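Local coordinates for protein RIF2 (Saccharomyces cerevisiae, PDB 4BJ1), which binds the RAP1 C-terminus and RIF1 at yeast telomeres and takes part in telomere length regulation and transcriptional silencing, at the interface of chains A and B. Coordinates in Å, arbitrary orientation; residue numbers count along the deposited sequence, not the author numbering. Chains: chain A/B, Protein RIF2.

Contact 1: the interface of chains A and B. Residues chain A 22, 25-26, 62, 66, 281; chain B 11-12, 15-16, 19.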
# COMPACT_ATOMS: atom_id res chain seq x y z
N GLY A 22 3.86 -1.80 -4.67
CA GLY A 22 2.59 -1.24 -5.13
C GLY A 22 2.55 0.26 -4.97
O GLY A 22 2.38 1.00 -5.94
N TYR A 25 5.29 2.22 -7.17
CA TYR A 25 4.81 2.36 -8.54
C TYR A 25 3.81 3.51 -8.65
O TYR A 25 3.99 4.39 -9.49
CB TYR A 25 4.11 1.06 -8.97
CG TYR A 25 3.64 0.99 -10.41
CD1 TYR A 25 4.51 0.63 -11.43
CD2 TYR A 25 2.28 1.11 -10.73
CE1 TYR A 25 4.07 0.47 -12.75
CE2 TYR A 25 1.82 0.92 -12.03
CZ TYR A 25 2.72 0.62 -13.04
OH TYR A 25 2.30 0.44 -14.34
N LEU A 26 2.80 3.53 -7.76
CA LEU A 26 1.74 4.55 -7.79
C LEU A 26 2.16 5.95 -7.31
O LEU A 26 1.35 6.89 -7.36
CB LEU A 26 0.51 4.08 -7.01
CG LEU A 26 -0.08 2.75 -7.40
CD1 LEU A 26 -1.08 2.29 -6.36
CD2 LEU A 26 -0.67 2.78 -8.82
N ALA A 62 -1.92 5.50 -13.76
CA ALA A 62 -2.22 4.84 -12.48
C ALA A 62 -1.85 5.77 -11.30
O ALA A 62 -2.63 5.92 -10.36
CB ALA A 62 -1.50 3.51 -12.39
N ARG A 66 -4.60 7.45 -8.72
CA ARG A 66 -4.54 7.27 -7.28
C ARG A 66 -4.49 8.62 -6.54
O ARG A 66 -5.21 8.80 -5.57
CB ARG A 66 -3.35 6.38 -6.87
CG ARG A 66 -3.14 6.21 -5.35
CD ARG A 66 -4.39 5.74 -4.61
NE ARG A 66 -4.62 4.32 -4.84
CZ ARG A 66 -4.47 3.40 -3.90
NH1 ARG A 66 -4.14 3.74 -2.67
NH2 ARG A 66 -4.69 2.11 -4.19
N PHE A 281 7.93 -3.60 -12.56
CA PHE A 281 6.89 -3.92 -11.60
C PHE A 281 6.42 -5.36 -11.81
O PHE A 281 6.40 -6.14 -10.87
CB PHE A 281 5.73 -2.92 -11.71
CG PHE A 281 4.63 -3.12 -10.71
CD1 PHE A 281 4.77 -2.68 -9.39
CD2 PHE A 281 3.46 -3.79 -11.06
CE1 PHE A 281 3.76 -2.90 -8.46
CE2 PHE A 281 2.44 -4.01 -10.12
CZ PHE A 281 2.60 -3.56 -8.84
N GLN B 11 -3.24 -3.24 -15.97
CA GLN B 11 -2.05 -2.89 -15.20
C GLN B 11 -2.39 -1.87 -14.09
O GLN B 11 -1.83 -1.96 -13.00
CB GLN B 11 -0.97 -2.34 -16.13
CG GLN B 11 0.39 -2.17 -15.47
CD GLN B 11 0.90 -3.49 -14.97
OE1 GLN B 11 1.00 -4.47 -15.72
NE2 GLN B 11 1.19 -3.54 -13.67
N LYS B 12 -3.31 -0.93 -14.36
CA LYS B 12 -3.74 0.05 -13.36
C LYS B 12 -4.47 -0.68 -12.22
O LYS B 12 -4.12 -0.44 -11.06
CB LYS B 12 -4.62 1.16 -13.99
CG LYS B 12 -5.03 2.20 -12.96
CD LYS B 12 -5.50 3.52 -13.59
CE LYS B 12 -6.99 3.63 -13.81
NZ LYS B 12 -7.76 3.47 -12.56
N SER B 15 -1.92 -3.28 -10.30
CA SER B 15 -1.03 -2.59 -9.38
C SER B 15 -1.78 -2.07 -8.14
O SER B 15 -1.26 -2.16 -7.02
CB SER B 15 -0.29 -1.47 -10.09
OG SER B 15 -1.15 -0.39 -10.37
N MET B 16 -3.00 -1.53 -8.34
CA MET B 16 -3.81 -0.97 -7.26
C MET B 16 -4.38 -2.06 -6.36
O MET B 16 -4.49 -1.87 -5.14
CB MET B 16 -4.92 -0.08 -7.82
CG MET B 16 -4.47 1.31 -8.20
SD MET B 16 -5.86 2.32 -8.75
CE MET B 16 -5.04 3.80 -9.16
N GLN B 19 -1.45 -3.44 -4.21
CA GLN B 19 -1.22 -2.55 -3.07
C GLN B 19 -2.35 -2.64 -2.04
O GLN B 19 -2.04 -2.75 -0.86
CB GLN B 19 -1.07 -1.13 -3.55
CG GLN B 19 -0.55 -0.19 -2.48
CD GLN B 19 -1.13 1.17 -2.71
OE1 GLN B 19 -2.28 1.31 -3.12
NE2 GLN B 19 -0.34 2.20 -2.49
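Rif2 has an AAA+ fold, and in this two-fold pair helix 10-26 of chain B lies against helices 10-26, 58-74 and 276-290 of chain A. The structure alone does not show whether the pair forms in the cell.

The contacts are mostly apolar. B:Ser15 puts its CB against CD2 (3.7 Å) and CE2 of A:Tyr25 and against CE2 and CZ of A:Phe281. Both rings have CG anti to the backbone N (chi1 -176° for A:Tyr25). A:Leu26 crosses B:Met16 at about a right angle. Its CD2 faces the B:Ser15 hydroxyl, and its CD1 meets the B:Gln19 amide. B:Met16 runs extended beyond CG, and its methyl CE reaches the carbonyl O of A:Ala62 at 3.4 Å. B:Lys12 lays its CD along A:Ala62.

Hydrogen bonds hold the B:Ser15 hydroxyl to its own helix. OG stands between the backbone N and the carbonyl carbon (chi1 73°), which turns it back. It donates to the B:Gln11 carbonyl O at 3.1 Å, on a lone pair, or to that of B:Lys12 from above its plane. An alanine here would remove OG with its helix bonds and its contacts with A:Leu26 and A:Tyr25, which would probably loosen the packing.

Further along this helix, at B:Gln19, the contact turns polar. A:Arg66 and B:Gln19 meet tip to tip, with NH2 2.8 Å from OE1. The guanidinium N-H groups are not aimed at OE1, so no hydrogen bond is made.

Contact 2: the interface of chains A and B. Residues chain A 11, 14-15, 289; chain B 278, 281-282, 285-286.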
# COMPACT_ATOMS: atom_id res chain seq x y z
N GLN A 11 6.92 -14.22 5.11
CA GLN A 11 5.56 -13.75 4.85
C GLN A 11 5.37 -12.29 5.29
O GLN A 11 4.67 -11.54 4.61
CB GLN A 11 4.55 -14.66 5.55
CG GLN A 11 3.11 -14.43 5.15
CD GLN A 11 2.93 -14.66 3.68
OE1 GLN A 11 3.26 -15.73 3.15
NE2 GLN A 11 2.43 -13.64 2.99
N LYS A 14 7.48 -10.38 2.56
CA LYS A 14 6.75 -10.59 1.31
C LYS A 14 5.57 -9.65 1.23
O LYS A 14 5.50 -8.87 0.27
CB LYS A 14 6.28 -12.06 1.22
CG LYS A 14 5.55 -12.42 -0.07
CD LYS A 14 5.63 -13.91 -0.28
CE LYS A 14 4.62 -14.43 -1.24
NZ LYS A 14 4.60 -15.90 -1.17
N SER A 15 4.65 -9.69 2.23
CA SER A 15 3.45 -8.88 2.24
C SER A 15 3.77 -7.37 2.27
O SER A 15 3.10 -6.59 1.57
CB SER A 15 2.55 -9.27 3.41
OG SER A 15 3.10 -8.83 4.64
N VAL A 289 6.45 -12.72 -5.10
CA VAL A 289 5.34 -13.69 -4.99
C VAL A 289 5.85 -15.15 -5.07
O VAL A 289 5.58 -15.92 -4.14
CB VAL A 289 4.22 -13.37 -6.02
CG1 VAL A 289 3.35 -14.58 -6.31
CG2 VAL A 289 3.36 -12.20 -5.54
N THR B 278 -2.99 -15.66 5.52
CA THR B 278 -1.78 -15.94 4.76
C THR B 278 -2.10 -16.86 3.59
O THR B 278 -1.68 -16.55 2.48
CB THR B 278 -0.73 -16.51 5.71
OG1 THR B 278 -0.45 -15.53 6.71
CG2 THR B 278 0.53 -16.91 4.99
N PHE B 281 -4.08 -14.68 1.19
CA PHE B 281 -3.18 -13.67 0.65
C PHE B 281 -2.28 -14.29 -0.41
O PHE B 281 -2.21 -13.77 -1.52
CB PHE B 281 -2.37 -13.02 1.79
CG PHE B 281 -1.46 -11.91 1.35
CD1 PHE B 281 -1.96 -10.63 1.11
CD2 PHE B 281 -0.10 -12.14 1.15
CE1 PHE B 281 -1.12 -9.61 0.68
CE2 PHE B 281 0.74 -11.11 0.72
CZ PHE B 281 0.23 -9.86 0.49
N ASN B 282 -1.65 -15.42 -0.11
CA ASN B 282 -0.76 -16.02 -1.09
C ASN B 282 -1.49 -16.46 -2.36
O ASN B 282 -1.06 -16.15 -3.48
CB ASN B 282 0.07 -17.14 -0.47
CG ASN B 282 1.00 -16.68 0.63
OD1 ASN B 282 1.45 -15.53 0.67
ND2 ASN B 282 1.33 -17.57 1.56
N THR B 285 -2.71 -13.11 -4.27
CA THR B 285 -1.68 -12.33 -4.96
C THR B 285 -1.28 -13.07 -6.27
O THR B 285 -1.14 -12.42 -7.30
CB THR B 285 -0.48 -11.99 -4.07
OG1 THR B 285 0.14 -13.20 -3.72
CG2 THR B 285 -0.86 -11.22 -2.82
N GLU B 286 -1.22 -14.41 -6.24
CA GLU B 286 -0.94 -15.24 -7.41
C GLU B 286 -1.94 -15.04 -8.53
O GLU B 286 -1.52 -14.73 -9.64
CB GLU B 286 -0.84 -16.72 -7.05
CG GLU B 286 0.49 -17.09 -6.43
CD GLU B 286 0.60 -18.55 -6.04
OE1 GLU B 286 -0.01 -19.40 -6.72
OE2 GLU B 286 1.33 -18.84 -5.06
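Helices 10-26 and 276-290 of the Rif2 AAA+ fold meet in this patch between the chains. Helix 10-26 of chain A lies over helix 276-290 of chain B, and A:Val289 joins from helix 276-290 of chain A. Helix 276-290 belongs to the AAA+ lid domain. The pairing may be a crystal contact.

A:Gln11 and B:Asn282 point at each other, tip to tip, with their amide planes turned 45° apart. ND2 of B:Asn282 donates to OE1 of A:Gln11 at 3.1 Å, with 146° at the hydrogen. The acceptor lies in the amide plane of B:Asn282, but the donor stands above the A:Gln11 carbonyl plane and misses its lone pairs. The return bond, from NE2 of A:Gln11 to OD1 of B:Asn282, is weak. The two oxygens, OE1 of A:Gln11 and OD1 of B:Asn282, also lie 3.1 Å apart. Both can only accept, so this pair is a clash as modelled; at this resolution it carries no more weight than that.

A:Gln11 has CG anti to the backbone N and then bends at chi2 (60°). The bend lays its CD against the CG2 methyl of B:Thr278. Its amide also passes alongside the ring of B:Phe281, almost perpendicular to it. The methyl CG2 of B:Thr285 sits over the centre of that ring, 3.7 Å above it, and would help fix its rotation.

A:Lys14 stretches out fully beyond CG and crosses B:Asn282 obliquely. Its NZ donates to the A:Val289 carbonyl O at 3.1 Å, on a lone pair, and so ties the two chain A helices together. The B:Glu286 carboxylate OE2 is 5.9 Å from NZ of A:Lys14, so any attraction would be long-range. A:Val289 slides past B:Thr285 and crosses B:Glu286, touching its CG with CG1 at 3.8 Å.

The centres of contact 1 and contact 2 lie about 16 Å apart, on one two-fold symmetric interface. They draw on the same elements. Helix 10-26 is given by chain B to contact 1 and by chain A to contact 2, and helix 276-290 enters both. Gln11, Ser15 and Phe281 appear in both, with the chains exchanged, so the two patches overlap through symmetry. Each helix 10-26 thus lies against the partner's helices 10-26, 58-74 and 276-290, and the last of these runs on from one patch into the twin of the other. Both patches probably hold the pair together, although the dimer may be specific to the crystal.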